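Local atomic coordinates of enoyl-CoA hydratase subunit I (Geobacillus kaustophilus, PDB entry 2PBP), a protein that probably hydrates the double bond of enoyl-CoA thioesters, a step of fatty-acid beta-oxidation. Residues Ala21-Leu26 against Thr56-Ala61; Val52-Gly57 against Ile99-Gly104. All coordinates share one frame; numbering follows the deposited sequence.

Interaction 1 of 2, residues Ala21-Leu26 against Thr56-Ala61; sequences ARPDVL and TGRGRA
Ala21 sets its methyl group squarely over the guanidinium of Arg58. Its CB stands 3.6 Å above the guanidinium plane, over the centre. Arg58 reaches there because its chain runs out extended and then bends at chi3 (-63°), which lays the flat end beneath the methyl. Beyond this segment, Arg58 NE forms a salt bridge with Glu19, and that charge pair would fix how the guanidinium is turned. Arg22 points away and ties the turn together from within. Arg22 NE and NH2 grip Asp24 side-on, to Asp24 OD1 and OD2, each at 2.9 Å. Pro23 opens the short 3-10 turn and faces the other segment. Its CB lies 3.5 Å from Arg58 O, and its ring CG lies 4.2 Å from Arg58 CD. A CB on Gly59 would collide with Pro23 CB, and at these backbone angles (phi 90°, psi -154°) it would also press on Arg58 O. Leu26 closes the turn with its N bonded to Pro23 O. Its CB and the CB of Ala61 touch at 4.0 Å. The branched end extends further, and Leu26 CD2 comes to 3.5 Å from Arg60 NH1 over one face of that guanidinium. No hydrogen bond joins the two segments directly. Asn27 bridges them instead, giving its ND2 to Arg58 O and taking Arg22 N on OD1. The contact lies at the surface. It joins the loop that leads from strand 15-20 to helix 31-46 with the short loop that breaks the strand between 52-57 and 61-63.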
loop_
_atom_site.group_PDB
_atom_site.type_symbol
_atom_site.label_atom_id
_atom_site.label_comp_id
_atom_site.label_asym_id
_atom_site.label_seq_id
_atom_site.Cartn_x
_atom_site.Cartn_y
_atom_site.Cartn_z
ATOM N N ALA A 21 4.367 31.715 1.645
ATOM C CA ALA A 21 5.170 32.915 1.847
ATOM C C ALA A 21 4.747 33.900 2.935
ATOM O O ALA A 21 4.713 35.110 2.697
ATOM C CB ALA A 21 5.304 33.652 0.518
ATOM N N ARG A 22 4.427 33.393 4.122
ATOM C CA ARG A 22 4.058 34.260 5.236
ATOM C C ARG A 22 4.840 33.843 6.478
ATOM O O ARG A 22 4.262 33.556 7.526
ATOM C CB ARG A 22 2.548 34.201 5.508
ATOM C CG ARG A 22 1.697 34.949 4.483
ATOM C CD ARG A 22 2.068 36.437 4.411
ATOM N NE ARG A 22 1.936 37.112 5.702
ATOM C CZ ARG A 22 0.781 37.465 6.262
ATOM N NH1 ARG A 22 -0.368 37.220 5.649
ATOM N NH2 ARG A 22 0.776 38.056 7.449
ATOM N N PRO A 23 6.180 33.812 6.372
ATOM C CA PRO A 23 7.042 33.425 7.491
ATOM C C PRO A 23 6.872 34.327 8.708
ATOM O O PRO A 23 7.152 33.915 9.828
ATOM C CB PRO A 23 8.444 33.508 6.889
ATOM C CG PRO A 23 8.303 34.599 5.876
ATOM C CD PRO A 23 6.990 34.261 5.224
ATOM N N ASP A 24 6.406 35.552 8.477
ATOM C CA ASP A 24 6.186 36.510 9.558
ATOM C C ASP A 24 5.157 35.974 10.557
ATOM O O ASP A 24 5.135 36.382 11.719
ATOM C CB ASP A 24 5.720 37.848 8.987
ATOM C CG ASP A 24 4.474 37.717 8.137
ATOM O OD1 ASP A 24 4.532 37.036 7.090
ATOM O OD2 ASP A 24 3.437 38.291 8.517
ATOM N N VAL A 25 4.300 35.065 10.099
ATOM C CA VAL A 25 3.301 34.451 10.971
ATOM C C VAL A 25 3.421 32.929 10.885
ATOM O O VAL A 25 2.454 32.194 11.091
ATOM C CB VAL A 25 1.861 34.892 10.600
ATOM C CG1 VAL A 25 1.680 36.370 10.922
ATOM C CG2 VAL A 25 1.585 34.641 9.124
ATOM N N LEU A 26 4.630 32.469 10.581
ATOM C CA LEU A 26 4.921 31.044 10.472
ATOM C C LEU A 26 3.996 30.323 9.492
ATOM O O LEU A 26 3.594 29.182 9.729
ATOM C CB LEU A 26 4.838 30.387 11.853
ATOM C CG LEU A 26 5.747 30.987 12.927
ATOM C CD1 LEU A 26 5.592 30.203 14.218
ATOM C CD2 LEU A 26 7.194 30.967 12.455
ATOM N N THR A 56 6.122 23.569 0.157
ATOM C CA THR A 56 7.109 23.831 1.188
ATOM C C THR A 56 6.856 25.211 1.783
ATOM O O THR A 56 6.091 26.004 1.230
ATOM C CB THR A 56 8.546 23.745 0.625
ATOM O OG1 THR A 56 9.472 23.598 1.707
ATOM C CG2 THR A 56 8.895 25.001 -0.163
ATOM N N GLY A 57 7.485 25.493 2.916
ATOM C CA GLY A 57 7.289 26.779 3.555
ATOM C C GLY A 57 8.532 27.640 3.601
ATOM O O GLY A 57 9.655 27.139 3.643
ATOM N N ARG A 58 8.328 28.952 3.582
ATOM C CA ARG A 58 9.435 29.893 3.642
ATOM C C ARG A 58 9.735 30.160 5.113
ATOM O O ARG A 58 8.828 30.185 5.944
ATOM C CB ARG A 58 9.050 31.194 2.934
ATOM C CG ARG A 58 10.156 32.236 2.872
ATOM C CD ARG A 58 9.691 33.470 2.106
ATOM N NE ARG A 58 9.387 33.168 0.710
ATOM C CZ ARG A 58 8.885 34.048 -0.153
ATOM N NH1 ARG A 58 8.626 35.289 0.239
ATOM N NH2 ARG A 58 8.648 33.691 -1.406
ATOM N N GLY A 59 11.008 30.348 5.439
ATOM C CA GLY A 59 11.365 30.613 6.821
ATOM C C GLY A 59 11.647 29.353 7.615
ATOM O O GLY A 59 12.007 28.324 7.046
ATOM N N ARG A 60 11.465 29.420 8.931
ATOM C CA ARG A 60 11.746 28.268 9.780
ATOM C C ARG A 60 10.585 27.290 9.946
ATOM O O ARG A 60 10.776 26.181 10.445
ATOM C CB ARG A 60 12.228 28.728 11.162
ATOM C CG ARG A 60 11.130 29.053 12.168
ATOM C CD ARG A 60 11.724 29.135 13.573
ATOM N NE ARG A 60 10.713 29.131 14.630
ATOM C CZ ARG A 60 9.968 30.178 14.968
ATOM N NH1 ARG A 60 10.112 31.332 14.332
ATOM N NH2 ARG A 60 9.081 30.071 15.949
ATOM N N ALA A 61 9.387 27.685 9.533
ATOM C CA ALA A 61 8.236 26.800 9.665
ATOM C C ALA A 61 7.664 26.373 8.322
ATOM O O ALA A 61 7.767 27.098 7.329
ATOM C CB ALA A 61 7.148 27.478 10.485
#

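Interaction 2 of 2, residues Val52-Gly57 against Ile99-Gly104; sequences VIVLTG and IAAVNG
Two torsions bring Thr56 and Asn103 across to the neighbouring segment. In Thr56, OG1 is anti to the backbone N (chi1 -162°), which directs the hydroxyl to Ala101 O at 2.7 Å. It donates in the plane of that carbonyl. In Asn103, CG sits between the backbone N and the carbonyl carbon (chi1 55°), which places OD1 beside Gly57 N. Gly57 N donates to Asn103 OD1 at 3.0 Å, approaching from above the amide plane, tilted well out of it. Asn103 ND2 binds Ala61 O beyond the strand. An alanine in place of Asn103 would probably leave Gly57 N and Ala61 O without these partners and the end of strand 52-57 less firmly held. Upstream the strands pair in parallel, with axes 23° apart. Ile99 N bonds Ile53 O, Leu55 N bonds Ile99 O and Ala101 N bonds Leu55 O, all three nearly straight and no longer than 2.8 Å. Val54, Ile99 and Ala101 share one face of the sheet. There Val54 CG1 rests 4.2 Å from Ala101 CB. Leu55 and Ala100 turn to the other face, where both touch Cys117. The pair is buried in the sheet of the crotonase fold. Strand 15-20 flanks 52-57, strand 119-123 flanks 99-102, and helix 186-198 packs on Val52 and Ala101.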
loop_
_atom_site.group_PDB
_atom_site.type_symbol
_atom_site.label_atom_id
_atom_site.label_comp_id
_atom_site.label_asym_id
_atom_site.label_seq_id
_atom_site.Cartn_x
_atom_site.Cartn_y
_atom_site.Cartn_z
ATOM N N VAL A 52 4.868 16.803 -11.181
ATOM C CA VAL A 52 4.986 16.675 -9.730
ATOM C C VAL A 52 4.826 18.054 -9.100
ATOM O O VAL A 52 5.318 19.053 -9.629
ATOM C CB VAL A 52 6.367 16.101 -9.311
ATOM C CG1 VAL A 52 6.387 15.831 -7.805
ATOM C CG2 VAL A 52 6.664 14.822 -10.081
ATOM N N ILE A 53 4.125 18.100 -7.976
ATOM C CA ILE A 53 3.903 19.344 -7.253
ATOM C C ILE A 53 4.578 19.211 -5.895
ATOM O O ILE A 53 4.396 18.211 -5.200
ATOM C CB ILE A 53 2.392 19.602 -7.040
ATOM C CG1 ILE A 53 1.694 19.744 -8.395
ATOM C CG2 ILE A 53 2.185 20.844 -6.177
ATOM C CD1 ILE A 53 0.170 19.661 -8.345
ATOM N N VAL A 54 5.364 20.216 -5.528
ATOM C CA VAL A 54 6.053 20.217 -4.242
ATOM C C VAL A 54 5.571 21.395 -3.403
ATOM O O VAL A 54 5.526 22.527 -3.884
ATOM C CB VAL A 54 7.587 20.330 -4.421
ATOM C CG1 VAL A 54 8.265 20.512 -3.064
ATOM C CG2 VAL A 54 8.121 19.084 -5.113
ATOM N N LEU A 55 5.195 21.116 -2.160
ATOM C CA LEU A 55 4.740 22.153 -1.244
ATOM C C LEU A 55 5.808 22.323 -0.175
ATOM O O LEU A 55 6.340 21.339 0.341
ATOM C CB LEU A 55 3.433 21.756 -0.553
ATOM C CG LEU A 55 2.201 21.396 -1.379
ATOM C CD1 LEU A 55 1.030 21.167 -0.431
ATOM C CD2 LEU A 55 1.881 22.508 -2.363
ATOM N N THR A 56 6.122 23.569 0.157
ATOM C CA THR A 56 7.109 23.831 1.188
ATOM C C THR A 56 6.856 25.211 1.783
ATOM O O THR A 56 6.091 26.004 1.230
ATOM C CB THR A 56 8.546 23.745 0.625
ATOM O OG1 THR A 56 9.472 23.598 1.707
ATOM C CG2 THR A 56 8.895 25.001 -0.163
ATOM N N GLY A 57 7.485 25.493 2.916
ATOM C CA GLY A 57 7.289 26.779 3.555
ATOM C C GLY A 57 8.532 27.640 3.601
ATOM O O GLY A 57 9.655 27.139 3.643
ATOM N N ILE A 99 4.237 16.291 -3.274
ATOM C CA ILE A 99 5.234 16.019 -2.246
ATOM C C ILE A 99 5.356 17.209 -1.306
ATOM O O ILE A 99 5.395 18.360 -1.743
ATOM C CB ILE A 99 6.626 15.767 -2.869
ATOM C CG1 ILE A 99 6.556 14.606 -3.863
ATOM C CG2 ILE A 99 7.650 15.487 -1.761
ATOM C CD1 ILE A 99 5.835 13.343 -3.447
ATOM N N ALA A 100 5.417 16.930 -0.010
ATOM C CA ALA A 100 5.572 17.991 0.966
ATOM C C ALA A 100 7.020 17.998 1.427
ATOM O O ALA A 100 7.537 16.976 1.861
ATOM C CB ALA A 100 4.645 17.761 2.163
ATOM N N ALA A 101 7.676 19.146 1.294
ATOM C CA ALA A 101 9.051 19.301 1.756
ATOM C C ALA A 101 8.898 20.078 3.057
ATOM O O ALA A 101 8.854 21.308 3.056
ATOM C CB ALA A 101 9.873 20.100 0.750
ATOM N N VAL A 102 8.792 19.352 4.164
ATOM C CA VAL A 102 8.590 19.974 5.467
ATOM C C VAL A 102 9.897 20.489 6.062
ATOM O O VAL A 102 10.687 19.734 6.624
ATOM C CB VAL A 102 7.904 18.984 6.426
ATOM C CG1 VAL A 102 7.509 19.691 7.721
ATOM C CG2 VAL A 102 6.660 18.404 5.751
ATOM N N ASN A 103 10.094 21.797 5.922
ATOM C CA ASN A 103 11.291 22.500 6.376
ATOM C C ASN A 103 11.319 22.866 7.853
ATOM O O ASN A 103 12.327 23.377 8.342
ATOM C CB ASN A 103 11.455 23.782 5.569
ATOM C CG ASN A 103 10.223 24.661 5.637
ATOM O OD1 ASN A 103 9.166 24.300 5.113
ATOM N ND2 ASN A 103 10.344 25.810 6.295
ATOM N N GLY A 104 10.220 22.626 8.560
ATOM C CA GLY A 104 10.176 22.963 9.971
ATOM C C GLY A 104 8.861 22.582 10.616
ATOM O O GLY A 104 8.306 21.527 10.319
#

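Interactions 1 and 2 share Thr56 and Gly57, and their centres are about 12 Å apart. Along the chain come residues 21-26, then strand 52-57, then the loop to Ala61, and last 99-104. The centre of interaction 2 is about 8 Å from the centre of the chain, in the core; that of interaction 1 is about 17 Å away, near the surface. Strand 52-57 runs from one to the other, between strands 15-20 and 98-102 of the same sheet. Asn103 links the two, by a probable hydrogen bond from ND2 to Ala61 O and by OD1 to the shared Gly57. The loop after strand 52-57 is therefore held by both the 21-26 loop and the end of strand 98-102.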